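Local structure of 16S rRNA (guanine(1405)-N(7))-methyltransferase (Klebsiella pneumoniae, 6PI9) at residues D178-M183 with A202-P207; R208-F213 with V254-R259; T212-T217 with K227-W232. The protein probably methylates the N7 position of guanine 1405 in 16S rRNA, using S-adenosyl-L-methionine as methyl donor, and so confers resistance to various aminoglycosides. One frame throughout, in Å; residues are numbered along the deposited sequence. Where two conformers were deposited one is given.

Contacts 2 and 3 use strand 208-214 of the mixed seven-stranded sheet, and contact 1, first along the chain, joins its parallel neighbour, strand 179-183, to the loop leading into it from helix 196-203. On its other side strand 208-214 pairs with strand 252-259 in contact 2, whose centre lies about 8 Å from that of contact 1. Contact 3 shares Thr212 and Phe213 with contact 2 and sets helix 225-236 against the end of the strand, about 13 Å from contact 2 and 20 Å from contact 1, centre to centre. One sheet thus carries the S-adenosyl-L-homocysteine site at the Met183 end and, through strand 208-214 and helix 225-236, probably helps shape the face that meets the second subunit.

Contact 1. Residues D178-M183 with A202-P207; sequences DAALLM and ASLRAP. With SAH (S-adenosyl-L-homocysteine), chain B.
Leu182 and Leu204 both place CG anti to the carbonyl carbon and beside the backbone N (chi1 -67° in Leu182); chi2, 86° in Leu182 and 170° in Leu204, then sets the methyls that meet, and the side chains approach tip to tip. CD1 of Leu204 meets both methyls of Leu182, with Leu182 CD1 to Leu204 CD1 at 4.0 Å. Two residues back along the strand, on the same side, Ala180 points its CB at the same loop, 4.3 Å from Leu204 CD1 and equally 4.3 Å from Ala206 CB. Ala206 in turn lays its methyl against the strand backbone, Ala206 CB lying 3.8 Å from Ala179 C. At the outer end Pro207 CD lies 3.4 Å from Asp178 O. No hydrogen bond joins residues 178-183 to 202-207; the contact rests on methyl packing and on the proline ring against that carbonyl oxygen. The carboxylate of Asp178 is held elsewhere, by the backbone N of Arg116, and Leu204 also packs on Leu120 of strand 117-120. At the far end of the strand, Met183 O accepts a hydrogen bond from the amino N of S-adenosyl-L-homocysteine at 2.9 Å. Strand 179-183, helices 186-192 and 196-203, and the loop that returns the chain into the adjacent parallel strand 208-214 together form a beta-alpha-beta crossover of the Rossmann-like methyltransferase fold.

Contact 2. Residues R208-F213 with V254-R259; sequences RLVVTF and VYLVER
Arg208 and Glu258 lie side by side at one end of this antiparallel strand pair and form its one salt bridge, Arg208 NH2 to Glu258 OE2 at 2.8 Å. OE2 sits about equally near NH1 and approaches the guanidinium obliquely, the two planes 65° apart, so this is a charge contact and not an in-plane grip by two nitrogens. The same OE2 also pairs with Arg244 of strand 241-248. Four backbone hydrogen bonds tie the strands, two for Leu209 with Val257 and two for Val211 with Tyr255; the bond from Val211 N to Tyr255 O is 3.0 Å and nearly straight, at 168°. CA-H...O contacts add to them, as from Val210 CA to Tyr255 O at 3.4 Å.

Apolar contacts run over both faces. Val210 CG1 meets Val254 CG1 at 3.9 Å while CG2 touches Leu256 CD2; helix 100-111 packs on this side. On the other face, Leu209 CB meets Val257 CB at 4.0 Å, and Phe213 CE2 meets Tyr255 CE2 obliquely at 3.8 Å. The chemistry implies a largely apolar interior in which the main-chain groups of Leu209, Val211, Tyr255 and Val257 are paired across the strands, while Arg208, Glu258 and Arg259 gather at one end, where one carboxylate oxygen probably offsets Arg208 and Arg244.

Contact 3. Residues T212-T217 with K227-W232; sequences TFPTRT and KHYADW
Tyr229 CB lies over one face of the Phe213 ring, 4.2 Å from its centroid in a CH-pi contact, while Trp232 CZ3 comes to the edge of that ring, 3.7 Å from Phe213 CE1. This is helix-on-sheet packing in the Rossmann-like methyltransferase fold, helix 225-236 lying against the end of strand 208-214. The Phe213 and Tyr229 planes are only 22° apart but slid past each other, centroids 5.2 Å apart, so overlap is slight. Tyr229 CG, anti to its carbonyl carbon, sets the root of the ring beside Phe213; its CD2 then lies 3.7 Å from Phe213 CB.

The edge of the tyrosine ring faces Pro214 O, 3.2 Å from Tyr229 CE2; this buried carbonyl oxygen has no hydrogen-bonding partner in the model. Pro214 CB lies over one face of the Arg216 guanidinium, offset toward its rim. Beyond the contact, Pro187 packs on both Phe213 and Tyr229, and Val223 of the second subunit touches Tyr229 and Trp232. Arg216, poorly ordered, bends at chi3 and turns its guanidinium 64° to the tyrosine ring. Its NH1 and NH2 both donate to Tyr229 OH, at 2.8 and 3.0 Å, with the oxygen 4° out of the guanidinium plane.

Contact 1. Residues D178-M183 with A202-P207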
loop_
_atom_site.group_PDB
_atom_site.type_symbol
_atom_site.label_atom_id
_atom_site.label_comp_id
_atom_site.label_asym_id
_atom_site.label_seq_id
_atom_site.Cartn_x
_atom_site.Cartn_y
_atom_site.Cartn_z
ATOM N N ASP A 178 8.754 -2.433 29.548
ATOM C CA ASP A 178 8.843 -1.021 29.897
ATOM C C ASP A 178 8.107 -0.161 28.889
ATOM O O ASP A 178 7.549 0.891 29.245
ATOM C CB ASP A 178 10.308 -0.639 29.992
ATOM C CG ASP A 178 10.992 -1.355 31.150
ATOM O OD1 ASP A 178 10.455 -1.216 32.269
ATOM O OD2 ASP A 178 11.980 -2.100 30.950
ATOM N N ALA A 179 8.082 -0.585 27.635
ATOM C CA ALA A 179 7.436 0.215 26.605
ATOM C C ALA A 179 6.952 -0.716 25.527
ATOM O O ALA A 179 7.548 -1.776 25.329
ATOM C CB ALA A 179 8.421 1.246 26.016
ATOM N N ALA A 180 5.868 -0.327 24.806
ATOM C CA ALA A 180 5.444 -1.053 23.626
ATOM C C ALA A 180 5.284 -0.090 22.464
ATOM O O ALA A 180 4.869 1.059 22.650
ATOM C CB ALA A 180 4.110 -1.784 23.793
ATOM N N LEU A 181 5.681 -0.570 21.290
ATOM C CA LEU A 181 5.656 0.203 20.062
ATOM C C LEU A 181 4.505 -0.345 19.253
ATOM O O LEU A 181 4.381 -1.564 19.121
ATOM C CB LEU A 181 6.964 0.048 19.280
ATOM C CG LEU A 181 8.250 0.188 20.105
ATOM C CD1 LEU A 181 9.485 0.006 19.214
ATOM C CD2 LEU A 181 8.325 1.592 20.790
ATOM N N LEU A 182 3.623 0.556 18.790
ATOM C CA LEU A 182 2.506 0.228 17.902
ATOM C C LEU A 182 2.655 1.157 16.715
ATOM O O LEU A 182 1.946 2.189 16.615
ATOM C CB LEU A 182 1.159 0.441 18.601
ATOM C CG LEU A 182 0.933 -0.558 19.763
ATOM C CD1 LEU A 182 1.572 0.017 21.034
ATOM C CD2 LEU A 182 -0.588 -0.726 20.014
ATOM N N MET A 183 3.598 0.833 15.824
ATOM C CA MET A 183 4.009 1.784 14.796
ATOM C C MET A 183 3.331 1.401 13.477
ATOM O O MET A 183 3.468 0.250 13.019
ATOM C CB MET A 183 5.540 1.781 14.709
ATOM C CG MET A 183 6.173 2.355 15.992
ATOM S SD MET A 183 7.949 1.913 16.104
ATOM C CE MET A 183 8.575 2.597 14.566
ATOM N N ALA A 202 -5.852 -0.708 25.713
ATOM C CA ALA A 202 -6.273 -0.775 27.114
ATOM C C ALA A 202 -5.700 -1.977 27.867
ATOM O O ALA A 202 -5.724 -1.983 29.106
ATOM C CB ALA A 202 -7.801 -0.813 27.209
ATOM N N SER A 203 -5.202 -2.993 27.168
ATOM C CA SER A 203 -4.810 -4.244 27.813
ATOM C C SER A 203 -3.308 -4.514 27.836
ATOM O O SER A 203 -2.873 -5.416 28.587
ATOM C CB SER A 203 -5.498 -5.438 27.125
ATOM O OG SER A 203 -6.911 -5.381 27.250
ATOM N N LEU A 204 -2.513 -3.801 27.029
ATOM C CA LEU A 204 -1.065 -3.999 27.041
ATOM C C LEU A 204 -0.477 -3.743 28.428
ATOM O O LEU A 204 -0.881 -2.817 29.139
ATOM C CB LEU A 204 -0.413 -3.084 26.001
ATOM C CG LEU A 204 -0.604 -3.590 24.578
ATOM C CD1 LEU A 204 -0.155 -2.519 23.572
ATOM C CD2 LEU A 204 0.107 -4.949 24.324
ATOM N N ARG A 205 0.469 -4.587 28.826
ATOM C CA ARG A 205 1.045 -4.479 30.168
ATOM C C ARG A 205 2.356 -3.709 30.126
ATOM O O ARG A 205 3.370 -4.186 30.625
ATOM C CB ARG A 205 1.242 -5.869 30.763
ATOM C CG ARG A 205 -0.041 -6.647 31.005
ATOM C CD ARG A 205 0.280 -8.114 31.258
ATOM N NE ARG A 205 -0.895 -8.882 31.670
ATOM C CZ ARG A 205 -0.908 -10.208 31.831
ATOM N NH1 ARG A 205 0.191 -10.922 31.607
ATOM N NH2 ARG A 205 -2.021 -10.825 32.227
ATOM N N ALA A 206 2.366 -2.537 29.481
ATOM C CA ALA A 206 3.540 -1.670 29.448
ATOM C C ALA A 206 3.073 -0.261 29.810
ATOM O O ALA A 206 2.022 0.197 29.308
ATOM C CB ALA A 206 4.233 -1.664 28.078
ATOM N N PRO A 207 3.820 0.454 30.650
ATOM C CA PRO A 207 3.364 1.785 31.068
ATOM C C PRO A 207 3.559 2.868 30.027
ATOM O O PRO A 207 2.961 3.949 30.176
ATOM C CB PRO A 207 4.221 2.067 32.303
ATOM C CG PRO A 207 5.455 1.286 32.081
ATOM C CD PRO A 207 5.023 0.029 31.390
HETATM N N SAH B . 5.662 -1.570 12.939
HETATM C CA SAH B . 6.522 -1.833 11.764
HETATM C CB SAH B . 5.712 -2.427 10.626
HETATM C CG SAH B . 4.438 -1.653 10.178
HETATM S SD SAH B . 3.753 -2.362 8.609
HETATM C C SAH B . 7.210 -0.539 11.289
HETATM O O SAH B . 6.647 0.539 11.573
HETATM O OXT SAH B . 8.256 -0.558 10.609
HETATM C "C5'" SAH B . 2.325 -3.278 9.333
HETATM C "C4'" SAH B . 2.717 -4.660 9.936
HETATM O "O4'" SAH B . 1.594 -5.206 10.662
HETATM C "C3'" SAH B . 3.207 -5.768 8.960
HETATM O "O3'" SAH B . 4.511 -6.245 9.351
HETATM C "C2'" SAH B . 2.186 -6.896 9.095
HETATM O "O2'" SAH B . 2.852 -8.159 9.023
HETATM C "C1'" SAH B . 1.674 -6.636 10.519
HETATM N N9 SAH B . 0.318 -7.091 10.762
HETATM C C8 SAH B . -0.800 -6.789 10.028
HETATM N N7 SAH B . -1.880 -7.318 10.678
HETATM C C5 SAH B . -1.420 -7.998 11.776
HETATM C C6 SAH B . -2.026 -8.756 12.752
HETATM N N6 SAH B . -3.314 -9.029 12.742
HETATM N N1 SAH B . -1.242 -9.235 13.788
HETATM C C2 SAH B . 0.100 -9.055 13.802
HETATM N N3 SAH B . 0.731 -8.319 12.835
HETATM C C4 SAH B . -0.061 -7.811 11.848
#

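Contact 2. Residues R208-F213 with V254-R259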
loop_
_atom_site.group_PDB
_atom_site.type_symbol
_atom_site.label_atom_id
_atom_site.label_comp_id
_atom_site.label_asym_id
_atom_site.label_seq_id
_atom_site.Cartn_x
_atom_site.Cartn_y
_atom_site.Cartn_z
ATOM N N ARG A 208 4.394 2.651 29.002
ATOM C CA ARG A 208 4.632 3.680 27.993
ATOM C C ARG A 208 4.400 3.039 26.647
ATOM O O ARG A 208 4.817 1.902 26.440
ATOM C CB ARG A 208 6.053 4.252 28.065
ATOM C CG ARG A 208 6.218 5.253 29.225
ATOM C CD ARG A 208 7.648 5.432 29.663
ATOM N NE ARG A 208 7.943 6.762 30.241
ATOM C CZ ARG A 208 7.338 7.297 31.304
ATOM N NH1 ARG A 208 6.333 6.653 31.911
ATOM N NH2 ARG A 208 7.722 8.496 31.756
ATOM N N LEU A 209 3.738 3.761 25.736
ATOM C CA LEU A 209 3.423 3.269 24.404
ATOM C C LEU A 209 3.896 4.307 23.401
ATOM O O LEU A 209 3.787 5.510 23.655
ATOM C CB LEU A 209 1.914 3.053 24.191
ATOM C CG LEU A 209 1.218 2.249 25.285
ATOM C CD1 LEU A 209 -0.241 2.162 24.915
ATOM C CD2 LEU A 209 1.799 0.818 25.440
ATOM N N VAL A 210 4.419 3.846 22.272
ATOM C CA VAL A 210 4.727 4.714 21.128
ATOM C C VAL A 210 3.789 4.304 20.030
ATOM O O VAL A 210 3.854 3.163 19.564
ATOM C CB VAL A 210 6.187 4.564 20.671
ATOM C CG1 VAL A 210 6.457 5.467 19.439
ATOM C CG2 VAL A 210 7.118 4.908 21.836
ATOM N N VAL A 211 2.900 5.205 19.612
ATOM C CA VAL A 211 1.855 4.865 18.634
ATOM C C VAL A 211 2.053 5.772 17.440
ATOM O O VAL A 211 2.186 6.988 17.619
ATOM C CB VAL A 211 0.442 5.079 19.219
ATOM C CG1 VAL A 211 -0.667 4.829 18.141
ATOM C CG2 VAL A 211 0.233 4.237 20.522
ATOM N N THR A 212 2.171 5.208 16.237
ATOM C CA THR A 212 2.436 6.077 15.101
ATOM C C THR A 212 1.499 5.807 13.935
ATOM O O THR A 212 0.936 4.719 13.775
ATOM C CB THR A 212 3.865 5.973 14.578
ATOM O OG1 THR A 212 3.974 4.777 13.798
ATOM C CG2 THR A 212 4.845 5.970 15.740
ATOM N N PHE A 213 1.404 6.820 13.058
ATOM C CA PHE A 213 0.524 6.704 11.891
ATOM C C PHE A 213 1.263 7.223 10.665
ATOM O O PHE A 213 2.035 8.167 10.767
ATOM C CB PHE A 213 -0.752 7.575 12.060
ATOM C CG PHE A 213 -1.587 7.170 13.239
ATOM C CD1 PHE A 213 -2.608 6.234 13.078
ATOM C CD2 PHE A 213 -1.347 7.718 14.515
ATOM C CE1 PHE A 213 -3.396 5.843 14.193
ATOM C CE2 PHE A 213 -2.115 7.327 15.642
ATOM C CZ PHE A 213 -3.159 6.381 15.477
ATOM N N VAL A 254 3.807 10.649 15.307
ATOM C CA VAL A 254 4.264 9.858 16.459
ATOM C C VAL A 254 3.609 10.415 17.723
ATOM O O VAL A 254 3.643 11.610 17.949
ATOM C CB VAL A 254 5.800 9.913 16.624
ATOM C CG1 VAL A 254 6.245 9.011 17.847
ATOM C CG2 VAL A 254 6.522 9.504 15.331
ATOM N N TYR A 255 3.034 9.533 18.535
ATOM C CA TYR A 255 2.458 9.846 19.842
ATOM C C TYR A 255 3.232 9.108 20.929
ATOM O O TYR A 255 3.431 7.896 20.830
ATOM C CB TYR A 255 1.017 9.342 19.952
ATOM C CG TYR A 255 0.023 10.189 19.195
ATOM C CD1 TYR A 255 -0.592 11.272 19.791
ATOM C CD2 TYR A 255 -0.310 9.882 17.878
ATOM C CE1 TYR A 255 -1.530 12.045 19.069
ATOM C CE2 TYR A 255 -1.226 10.656 17.174
ATOM C CZ TYR A 255 -1.815 11.702 17.760
ATOM O OH TYR A 255 -2.743 12.452 17.039
ATOM N N LEU A 256 3.621 9.825 21.982
ATOM C CA LEU A 256 4.186 9.197 23.174
ATOM C C LEU A 256 3.077 9.159 24.220
ATOM O O LEU A 256 2.540 10.209 24.594
ATOM C CB LEU A 256 5.389 10.012 23.677
ATOM C CG LEU A 256 6.491 10.314 22.644
ATOM C CD1 LEU A 256 7.686 11.086 23.289
ATOM C CD2 LEU A 256 6.966 9.027 21.958
ATOM N N VAL A 257 2.750 7.978 24.699
ATOM C CA VAL A 257 1.526 7.741 25.442
ATOM C C VAL A 257 1.890 7.120 26.777
ATOM O O VAL A 257 2.673 6.167 26.828
ATOM C CB VAL A 257 0.594 6.812 24.654
ATOM C CG1 VAL A 257 -0.650 6.477 25.451
ATOM C CG2 VAL A 257 0.278 7.451 23.300
ATOM N N GLU A 258 1.264 7.610 27.836
ATOM C CA GLU A 258 1.605 7.203 29.191
ATOM C C GLU A 258 0.379 6.655 29.895
ATOM O O GLU A 258 -0.747 7.118 29.677
ATOM C CB GLU A 258 2.174 8.372 29.961
ATOM C CG GLU A 258 3.310 8.018 30.824
ATOM C CD GLU A 258 3.882 9.243 31.492
ATOM O OE1 GLU A 258 3.162 10.273 31.565
ATOM O OE2 GLU A 258 5.036 9.152 31.951
ATOM N N ARG A 259 0.581 5.622 30.687
ATOM C CA ARG A 259 -0.537 5.030 31.397
ATOM C C ARG A 259 -0.815 5.880 32.628
ATOM O O ARG A 259 0.075 6.094 33.447
ATOM C CB ARG A 259 -0.241 3.576 31.761
ATOM C CG ARG A 259 -1.505 2.742 31.932
ATOM C CD ARG A 259 -1.266 1.245 31.711
ATOM N NE ARG A 259 -1.105 0.865 30.302
ATOM C CZ ARG A 259 -2.071 0.330 29.548
ATOM N NH1 ARG A 259 -3.283 0.105 30.048
ATOM N NH2 ARG A 259 -1.828 -0.005 28.301
#

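Contact 3. Residues T212-T217 with K227-W232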
loop_
_atom_site.group_PDB
_atom_site.type_symbol
_atom_site.label_atom_id
_atom_site.label_comp_id
_atom_site.label_asym_id
_atom_site.label_seq_id
_atom_site.Cartn_x
_atom_site.Cartn_y
_atom_site.Cartn_z
ATOM N N THR A 212 2.171 5.208 16.237
ATOM C CA THR A 212 2.436 6.077 15.101
ATOM C C THR A 212 1.499 5.807 13.935
ATOM O O THR A 212 0.936 4.719 13.775
ATOM C CB THR A 212 3.865 5.973 14.578
ATOM O OG1 THR A 212 3.974 4.777 13.798
ATOM C CG2 THR A 212 4.845 5.970 15.740
ATOM N N PHE A 213 1.404 6.820 13.058
ATOM C CA PHE A 213 0.524 6.704 11.891
ATOM C C PHE A 213 1.263 7.223 10.665
ATOM O O PHE A 213 2.035 8.167 10.767
ATOM C CB PHE A 213 -0.752 7.575 12.060
ATOM C CG PHE A 213 -1.587 7.170 13.239
ATOM C CD1 PHE A 213 -2.608 6.234 13.078
ATOM C CD2 PHE A 213 -1.347 7.718 14.515
ATOM C CE1 PHE A 213 -3.396 5.843 14.193
ATOM C CE2 PHE A 213 -2.115 7.327 15.642
ATOM C CZ PHE A 213 -3.159 6.381 15.477
ATOM N N PRO A 214 1.024 6.641 9.505
ATOM C CA PRO A 214 1.626 7.203 8.295
ATOM C C PRO A 214 0.889 8.472 7.891
ATOM O O PRO A 214 -0.338 8.556 7.977
ATOM C CB PRO A 214 1.446 6.094 7.255
ATOM C CG PRO A 214 0.164 5.343 7.750
ATOM C CD PRO A 214 0.136 5.485 9.263
ATOM N N THR A 215 1.632 9.477 7.505
ATOM C CA THR A 215 1.029 10.660 6.906
ATOM C C THR A 215 1.305 10.499 5.421
ATOM O O THR A 215 2.425 10.732 4.956
ATOM C CB THR A 215 1.609 11.957 7.462
ATOM O OG1 THR A 215 2.867 12.212 6.820
ATOM C CG2 THR A 215 1.805 11.879 8.984
ATOM N N ARG A 216 0.295 10.067 4.677
ATOM C CA ARG A 216 0.536 9.683 3.295
ATOM C C ARG A 216 0.679 10.890 2.368
ATOM O O ARG A 216 0.183 10.867 1.236
ATOM C CB ARG A 216 -0.580 8.744 2.839
ATOM C CG ARG A 216 -0.171 7.278 2.939
ATOM C CD ARG A 216 -1.340 6.339 2.766
ATOM N NE ARG A 216 -1.374 5.305 3.798
ATOM C CZ ARG A 216 -2.126 5.362 4.893
ATOM N NH1 ARG A 216 -2.896 6.418 5.115
ATOM N NH2 ARG A 216 -2.101 4.362 5.765
ATOM N N THR A 217 1.378 11.935 2.830
ATOM C CA THR A 217 1.658 13.123 2.031
ATOM C C THR A 217 2.953 12.937 1.253
ATOM O O THR A 217 3.888 12.274 1.710
ATOM C CB THR A 217 1.766 14.384 2.897
ATOM O OG1 THR A 217 2.796 14.212 3.892
ATOM C CG2 THR A 217 0.413 14.702 3.575
ATOM N N LYS A 227 -4.473 14.671 10.002
ATOM C CA LYS A 227 -5.521 15.138 10.904
ATOM C C LYS A 227 -6.583 14.087 11.114
ATOM O O LYS A 227 -7.169 13.980 12.204
ATOM C CB LYS A 227 -6.159 16.432 10.364
ATOM C CG LYS A 227 -7.186 17.014 11.366
ATOM C CD LYS A 227 -8.139 18.021 10.726
ATOM C CE LYS A 227 -9.461 18.116 11.562
ATOM N NZ LYS A 227 -9.125 18.306 13.031
ATOM N N HIS A 228 -6.896 13.303 10.084
ATOM C CA HIS A 228 -7.938 12.304 10.283
ATOM C C HIS A 228 -7.510 11.240 11.301
ATOM O O HIS A 228 -8.298 10.840 12.174
ATOM C CB HIS A 228 -8.266 11.630 8.948
ATOM C CG HIS A 228 -9.414 10.706 9.064
ATOM N ND1 HIS A 228 -10.696 11.166 9.271
ATOM C CD2 HIS A 228 -9.489 9.355 9.036
ATOM C CE1 HIS A 228 -11.516 10.133 9.357
ATOM N NE2 HIS A 228 -10.809 9.030 9.225
ATOM N N TYR A 229 -6.271 10.744 11.180
ATOM C CA TYR A 229 -5.742 9.786 12.165
ATOM C C TYR A 229 -5.677 10.390 13.569
ATOM O O TYR A 229 -5.922 9.696 14.580
ATOM C CB TYR A 229 -4.335 9.372 11.740
ATOM C CG TYR A 229 -4.347 8.407 10.598
ATOM C CD1 TYR A 229 -5.298 7.393 10.553
ATOM C CD2 TYR A 229 -3.358 8.466 9.598
ATOM C CE1 TYR A 229 -5.280 6.476 9.500
ATOM C CE2 TYR A 229 -3.320 7.554 8.550
ATOM C CZ TYR A 229 -4.300 6.575 8.508
ATOM O OH TYR A 229 -4.264 5.629 7.471
ATOM N N ALA A 230 -5.221 11.636 13.659
ATOM C CA ALA A 230 -5.142 12.302 14.966
ATOM C C ALA A 230 -6.514 12.384 15.631
ATOM O O ALA A 230 -6.675 12.068 16.825
ATOM C CB ALA A 230 -4.539 13.709 14.783
ATOM N N ASP A 231 -7.525 12.819 14.878
ATOM C CA ASP A 231 -8.864 12.912 15.448
ATOM C C ASP A 231 -9.350 11.546 15.887
ATOM O O ASP A 231 -9.988 11.402 16.950
ATOM C CB ASP A 231 -9.869 13.473 14.442
ATOM C CG ASP A 231 -9.677 14.944 14.115
ATOM O OD1 ASP A 231 -9.054 15.729 14.867
ATOM O OD2 ASP A 231 -10.193 15.305 13.038
ATOM N N TRP A 232 -9.102 10.528 15.058
ATOM C CA TRP A 232 -9.581 9.198 15.381
ATOM C C TRP A 232 -8.881 8.682 16.616
ATOM O O TRP A 232 -9.520 8.163 17.556
ATOM C CB TRP A 232 -9.320 8.253 14.194
ATOM C CG TRP A 232 -9.610 6.814 14.509
ATOM C CD1 TRP A 232 -10.853 6.186 14.454
ATOM C CD2 TRP A 232 -8.674 5.820 14.929
ATOM N NE1 TRP A 232 -10.715 4.879 14.833
ATOM C CE2 TRP A 232 -9.395 4.614 15.099
ATOM C CE3 TRP A 232 -7.284 5.818 15.137
ATOM C CZ2 TRP A 232 -8.799 3.459 15.511
ATOM C CZ3 TRP A 232 -6.667 4.620 15.521
ATOM C CH2 TRP A 232 -7.431 3.465 15.712
#